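Local coordinates for processed glycerol phosphate lipoteichoic acid synthase 2 (Bacillus subtilis, PDB 2W8D), which belongs, in its processed C-terminal domain, to the sulfatase family of the alkaline phosphatase clan and holds a magnesium ion, at residues 102-116 with 137-149. Numbering follows the deposited sequence.
Sequences SVFVNKAQNTLQSVP and WNRNEMYKAEGID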
loop_
_atom_site.group_PDB
_atom_site.type_symbol
_atom_site.label_atom_id
_atom_site.label_comp_id
_atom_site.label_asym_id
_atom_site.label_seq_id
_atom_site.Cartn_x
_atom_site.Cartn_y
_atom_site.Cartn_z
ATOM N N SER A 102 -2.955 10.546 -13.128
ATOM C CA SER A 102 -2.992 9.200 -12.649
ATOM C C SER A 102 -2.217 8.281 -13.605
ATOM O O SER A 102 -2.515 8.222 -14.823
ATOM C CB SER A 102 -4.444 8.735 -12.541
ATOM O OG SER A 102 -4.477 7.315 -12.593
ATOM N N VAL A 103 -1.267 7.533 -13.033
ATOM C CA VAL A 103 -0.514 6.560 -13.817
ATOM C C VAL A 103 -1.412 5.422 -14.353
ATOM O O VAL A 103 -1.217 4.986 -15.469
ATOM C CB VAL A 103 0.717 5.964 -13.042
ATOM C CG1 VAL A 103 0.295 5.272 -11.735
ATOM C CG2 VAL A 103 1.509 4.992 -13.959
ATOM N N PHE A 104 -2.388 4.967 -13.564
ATOM C CA PHE A 104 -3.376 3.978 -14.045
ATOM C C PHE A 104 -4.122 4.432 -15.283
ATOM O O PHE A 104 -4.337 3.642 -16.212
ATOM C CB PHE A 104 -4.400 3.621 -12.956
ATOM C CG PHE A 104 -4.105 2.326 -12.238
ATOM C CD1 PHE A 104 -2.894 2.141 -11.563
ATOM C CD2 PHE A 104 -5.052 1.277 -12.219
ATOM C CE1 PHE A 104 -2.620 0.924 -10.846
ATOM C CE2 PHE A 104 -4.783 0.068 -11.524
ATOM C CZ PHE A 104 -3.565 -0.110 -10.843
ATOM N N VAL A 105 -4.547 5.700 -15.286
ATOM C CA VAL A 105 -5.288 6.229 -16.409
ATOM C C VAL A 105 -4.385 6.436 -17.616
ATOM O O VAL A 105 -4.807 6.189 -18.743
ATOM C CB VAL A 105 -5.979 7.574 -16.045
ATOM C CG1 VAL A 105 -6.664 8.199 -17.270
ATOM C CG2 VAL A 105 -6.955 7.386 -14.898
ATOM N N ASN A 106 -3.154 6.902 -17.405
ATOM C CA ASN A 106 -2.379 7.419 -18.556
ATOM C C ASN A 106 -1.268 6.498 -19.076
ATOM O O ASN A 106 -0.833 6.657 -20.210
ATOM C CB ASN A 106 -1.812 8.806 -18.237
ATOM C CG ASN A 106 -2.893 9.865 -18.180
ATOM O OD1 ASN A 106 -3.707 9.972 -19.078
ATOM N ND2 ASN A 106 -2.903 10.646 -17.126
ATOM N N LYS A 107 -0.834 5.533 -18.264
ATOM C CA LYS A 107 0.320 4.713 -18.606
ATOM C C LYS A 107 0.000 3.247 -18.696
ATOM O O LYS A 107 0.913 2.407 -18.572
ATOM C CB LYS A 107 1.418 4.905 -17.565
ATOM C CG LYS A 107 2.011 6.271 -17.521
ATOM C CD LYS A 107 2.607 6.657 -18.876
ATOM C CE LYS A 107 3.267 8.012 -18.791
ATOM N NZ LYS A 107 3.618 8.535 -20.166
ATOM N N ALA A 108 -1.278 2.929 -18.924
ATOM C CA ALA A 108 -1.732 1.524 -18.954
ATOM C C ALA A 108 -1.230 0.734 -20.175
ATOM O O ALA A 108 -1.319 -0.496 -20.181
ATOM C CB ALA A 108 -3.263 1.386 -18.769
ATOM N N GLN A 109 -0.669 1.438 -21.154
ATOM C CA GLN A 109 -0.018 0.807 -22.301
ATOM C C GLN A 109 1.500 0.682 -22.126
ATOM O O GLN A 109 2.186 0.134 -23.009
ATOM C CB GLN A 109 -0.298 1.562 -23.602
ATOM C CG GLN A 109 -1.652 1.338 -24.229
ATOM C CD GLN A 109 -1.809 2.242 -25.465
ATOM O OE1 GLN A 109 -1.905 3.465 -25.320
ATOM N NE2 GLN A 109 -1.773 1.658 -26.684
ATOM N N ASN A 110 2.040 1.177 -21.010
ATOM C CA ASN A 110 3.456 0.898 -20.730
ATOM C C ASN A 110 3.714 -0.630 -20.701
ATOM O O ASN A 110 2.790 -1.400 -20.413
ATOM C CB ASN A 110 3.933 1.591 -19.434
ATOM C CG ASN A 110 4.515 2.987 -19.693
ATOM O OD1 ASN A 110 4.147 3.667 -20.664
ATOM N ND2 ASN A 110 5.434 3.406 -18.844
ATOM N N THR A 111 4.939 -1.059 -21.021
ATOM C CA THR A 111 5.357 -2.431 -20.748
ATOM C C THR A 111 5.791 -2.555 -19.278
ATOM O O THR A 111 6.661 -1.823 -18.797
ATOM C CB THR A 111 6.489 -2.904 -21.700
ATOM O OG1 THR A 111 6.035 -2.883 -23.082
ATOM C CG2 THR A 111 6.961 -4.320 -21.317
ATOM N N LEU A 112 5.163 -3.475 -18.557
ATOM C CA LEU A 112 5.424 -3.632 -17.137
ATOM C C LEU A 112 5.966 -5.016 -16.774
ATOM O O LEU A 112 5.750 -5.997 -17.495
ATOM C CB LEU A 112 4.154 -3.316 -16.338
ATOM C CG LEU A 112 3.629 -1.882 -16.447
ATOM C CD1 LEU A 112 2.416 -1.760 -15.591
ATOM C CD2 LEU A 112 4.682 -0.862 -16.038
ATOM N N GLN A 113 6.679 -5.081 -15.653
ATOM C CA GLN A 113 7.215 -6.347 -15.170
ATOM C C GLN A 113 6.823 -6.502 -13.710
ATOM O O GLN A 113 7.656 -6.513 -12.812
ATOM C CB GLN A 113 8.718 -6.440 -15.450
ATOM C CG GLN A 113 8.972 -6.211 -16.940
ATOM C CD GLN A 113 10.420 -6.047 -17.342
ATOM O OE1 GLN A 113 11.225 -5.564 -16.573
ATOM N NE2 GLN A 113 10.745 -6.422 -18.587
ATOM N N SER A 114 5.520 -6.606 -13.492
ATOM C CA SER A 114 4.930 -6.654 -12.156
ATOM C C SER A 114 5.201 -7.933 -11.363
ATOM O O SER A 114 5.535 -8.981 -11.933
ATOM C CB SER A 114 3.419 -6.523 -12.282
ATOM O OG SER A 114 3.092 -5.344 -12.993
ATOM N N VAL A 115 4.992 -7.832 -10.057
ATOM C CA VAL A 115 4.983 -8.964 -9.146
ATOM C C VAL A 115 4.022 -10.085 -9.581
ATOM O O VAL A 115 4.455 -11.211 -9.754
ATOM C CB VAL A 115 4.682 -8.494 -7.713
ATOM C CG1 VAL A 115 4.796 -9.647 -6.754
ATOM C CG2 VAL A 115 5.677 -7.381 -7.337
ATOM N N PRO A 116 2.733 -9.783 -9.799
ATOM C CA PRO A 116 1.937 -10.924 -10.280
ATOM C C PRO A 116 2.510 -11.587 -11.521
ATOM O O PRO A 116 2.344 -12.793 -11.686
ATOM C CB PRO A 116 0.563 -10.325 -10.591
ATOM C CG PRO A 116 0.688 -8.806 -10.354
ATOM C CD PRO A 116 1.926 -8.563 -9.583
ATOM N N TRP A 137 -10.969 3.947 -12.030
ATOM C CA TRP A 137 -9.525 4.134 -12.127
ATOM C C TRP A 137 -8.886 3.366 -13.283
ATOM O O TRP A 137 -7.712 3.051 -13.213
ATOM C CB TRP A 137 -8.808 3.765 -10.820
ATOM C CG TRP A 137 -8.779 4.794 -9.717
ATOM C CD1 TRP A 137 -9.094 4.581 -8.402
ATOM C CD2 TRP A 137 -8.393 6.182 -9.815
ATOM N NE1 TRP A 137 -8.940 5.749 -7.677
ATOM C CE2 TRP A 137 -8.501 6.741 -8.515
ATOM C CE3 TRP A 137 -7.934 6.996 -10.865
ATOM C CZ2 TRP A 137 -8.204 8.090 -8.243
ATOM C CZ3 TRP A 137 -7.629 8.329 -10.595
ATOM C CH2 TRP A 137 -7.768 8.863 -9.288
ATOM N N ASN A 138 -9.620 3.087 -14.361
ATOM C CA ASN A 138 -9.045 2.372 -15.507
ATOM C C ASN A 138 -8.381 1.002 -15.125
ATOM O O ASN A 138 -7.482 0.500 -15.831
ATOM C CB ASN A 138 -8.053 3.283 -16.249
ATOM C CG ASN A 138 -7.796 2.849 -17.679
ATOM O OD1 ASN A 138 -8.693 2.402 -18.361
ATOM N ND2 ASN A 138 -6.559 3.022 -18.153
ATOM N N ARG A 139 -8.824 0.400 -14.022
ATOM C CA ARG A 139 -8.237 -0.860 -13.559
ATOM C C ARG A 139 -8.286 -1.959 -14.615
ATOM O O ARG A 139 -7.338 -2.686 -14.764
ATOM C CB ARG A 139 -8.895 -1.362 -12.258
ATOM C CG ARG A 139 -8.595 -0.469 -11.067
ATOM C CD ARG A 139 -9.165 -1.048 -9.809
ATOM N NE ARG A 139 -8.721 -0.329 -8.626
ATOM C CZ ARG A 139 -9.467 0.531 -7.936
ATOM N NH1 ARG A 139 -8.962 1.119 -6.848
ATOM N NH2 ARG A 139 -10.703 0.824 -8.347
ATOM N N ASN A 140 -9.388 -2.098 -15.324
ATOM C CA ASN A 140 -9.452 -3.174 -16.298
ATOM C C ASN A 140 -8.401 -3.092 -17.416
ATOM O O ASN A 140 -8.037 -4.108 -17.976
ATOM C CB ASN A 140 -10.871 -3.413 -16.848
ATOM C CG ASN A 140 -11.385 -2.283 -17.688
ATOM O OD1 ASN A 140 -10.830 -1.206 -17.715
ATOM N ND2 ASN A 140 -12.489 -2.523 -18.373
ATOM N N GLU A 141 -7.908 -1.903 -17.727
ATOM C CA GLU A 141 -6.830 -1.772 -18.731
ATOM C C GLU A 141 -5.456 -2.040 -18.073
ATOM O O GLU A 141 -4.671 -2.833 -18.599
ATOM C CB GLU A 141 -6.881 -0.427 -19.500
ATOM C CG GLU A 141 -6.102 -0.507 -20.783
ATOM C CD GLU A 141 -5.818 0.828 -21.528
ATOM O OE1 GLU A 141 -6.135 1.954 -21.020
ATOM O OE2 GLU A 141 -5.236 0.703 -22.655
HETATM N N MSE A 142 -5.206 -1.447 -16.911
HETATM C CA MSE A 142 -3.901 -1.505 -16.253
HETATM C C MSE A 142 -3.527 -2.864 -15.666
HETATM O O MSE A 142 -2.360 -3.233 -15.652
HETATM C CB MSE A 142 -3.816 -0.440 -15.136
HETATM C CG MSE A 142 -2.567 -0.511 -14.234
HETATM SE SE MSE A 142 -0.887 -0.250 -15.284
HETATM C CE MSE A 142 -0.641 1.719 -15.280
ATOM N N TYR A 143 -4.514 -3.580 -15.143
ATOM C CA TYR A 143 -4.293 -4.896 -14.602
ATOM C C TYR A 143 -3.858 -5.844 -15.689
ATOM O O TYR A 143 -3.121 -6.776 -15.427
ATOM C CB TYR A 143 -5.555 -5.429 -13.953
ATOM C CG TYR A 143 -5.883 -4.832 -12.608
ATOM C CD1 TYR A 143 -4.992 -4.009 -11.916
ATOM C CD2 TYR A 143 -7.100 -5.113 -12.020
ATOM C CE1 TYR A 143 -5.353 -3.455 -10.674
ATOM C CE2 TYR A 143 -7.451 -4.597 -10.809
ATOM C CZ TYR A 143 -6.598 -3.785 -10.133
ATOM O OH TYR A 143 -7.043 -3.335 -8.913
ATOM N N LYS A 144 -4.299 -5.604 -16.917
ATOM C CA LYS A 144 -3.943 -6.496 -18.007
ATOM C C LYS A 144 -2.466 -6.324 -18.292
ATOM O O LYS A 144 -1.751 -7.307 -18.545
ATOM C CB LYS A 144 -4.734 -6.159 -19.255
ATOM C CG LYS A 144 -6.186 -6.469 -19.156
ATOM C CD LYS A 144 -6.820 -6.017 -20.438
ATOM C CE LYS A 144 -7.903 -6.925 -20.857
ATOM N NZ LYS A 144 -9.193 -6.361 -20.478
ATOM N N ALA A 145 -2.007 -5.076 -18.233
ATOM C CA ALA A 145 -0.596 -4.783 -18.429
ATOM C C ALA A 145 0.223 -5.420 -17.294
ATOM O O ALA A 145 1.390 -5.786 -17.485
ATOM C CB ALA A 145 -0.371 -3.253 -18.473
ATOM N N GLU A 146 -0.395 -5.549 -16.123
ATOM C CA GLU A 146 0.311 -6.057 -14.931
ATOM C C GLU A 146 0.310 -7.591 -14.827
ATOM O O GLU A 146 0.937 -8.165 -13.935
ATOM C CB GLU A 146 -0.231 -5.409 -13.637
ATOM C CG GLU A 146 0.098 -3.910 -13.523
ATOM C CD GLU A 146 -0.427 -3.234 -12.232
ATOM O OE1 GLU A 146 -1.449 -3.697 -11.635
ATOM O OE2 GLU A 146 0.215 -2.223 -11.821
ATOM N N GLY A 147 -0.389 -8.226 -15.763
ATOM C CA GLY A 147 -0.595 -9.649 -15.780
ATOM C C GLY A 147 -1.580 -10.225 -14.790
ATOM O O GLY A 147 -1.507 -11.416 -14.486
ATOM N N ILE A 148 -2.496 -9.429 -14.259
ATOM C CA ILE A 148 -3.416 -9.989 -13.288
ATOM C C ILE A 148 -4.363 -10.921 -14.070
ATOM O O ILE A 148 -4.989 -10.470 -15.041
ATOM C CB ILE A 148 -4.227 -8.939 -12.501
ATOM C CG1 ILE A 148 -3.360 -7.886 -11.771
ATOM C CG2 ILE A 148 -5.154 -9.626 -11.493
ATOM C CD1 ILE A 148 -2.156 -8.366 -11.087
ATOM N N ASP A 149 -4.461 -12.199 -13.656
ATOM C CA ASP A 149 -5.260 -13.198 -14.422
ATOM C C ASP A 149 -6.741 -12.946 -14.284
ATOM O O ASP A 149 -7.482 -13.194 -15.217
ATOM C CB ASP A 149 -5.019 -14.673 -13.983
ATOM C CG ASP A 149 -3.589 -15.110 -14.149
ATOM O OD1 ASP A 149 -3.161 -15.186 -15.300
ATOM O OD2 ASP A 149 -2.879 -15.335 -13.138
HETATM O O HOH W 1 3.782 -7.092 -16.067
HETATM O O HOH W 2 2.905 -5.118 -19.671
#
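Ser102 meets the Trp137 ring through CB, 3.8 Å from CZ3, at the start of a contact inside the sulfatase-type alpha/beta domain, where helix 139-145 packs against helix 103-106 and the loop that leads from it to helix 115-118. The indole lies near the metal site: its NE1 hydrogen-bonds to phosphothreonine 84, a magnesium ligand. Ser102 is the N-cap residue of helix 103-106, and its OG accepts from Val105 N.

Phe104 carries the largest share of the contact. Met142 CG (the residue is selenomethionine) stands over the ring centre, 3.4 Å from the centroid and 6° off the normal, a CH-pi contact; Met142 SE is farther above the face, 5.0 Å from the Phe104 ring centroid. Tyr143 CE1 comes to the ring edge, and Tyr143 OH hydrogen-bonds to Glu88, with which Arg139 NE forms a salt bridge.

Phe104 O accepts a nearly straight bond from Asn138 ND2 (3.0 Å, 165°). The same nitrogen also donates to Glu141 OE1, within the amide plane, so two acceptors fix the rotation of the amide.

Ala108 turns its CB toward the helix, 4.1 Å from Met142 CB, while its O lies against Ala145 CB. Chi1 of Met142 (172°) carries CG over the Phe104 ring, and the bend at chi2 then turns SE to Leu112 CD1, at 3.6 Å.

Farther on, Ser114 OG, whose polar partner is Asn93, lies against CB and CG of Glu146; Glu146 OE2 hydrogen-bonds to Asn93 ND2 as well. Backbone carbonyl Ala145 O is satisfied by two bridging waters: one accepts from Leu112 N, the other from Ser114 N at 3.1 Å.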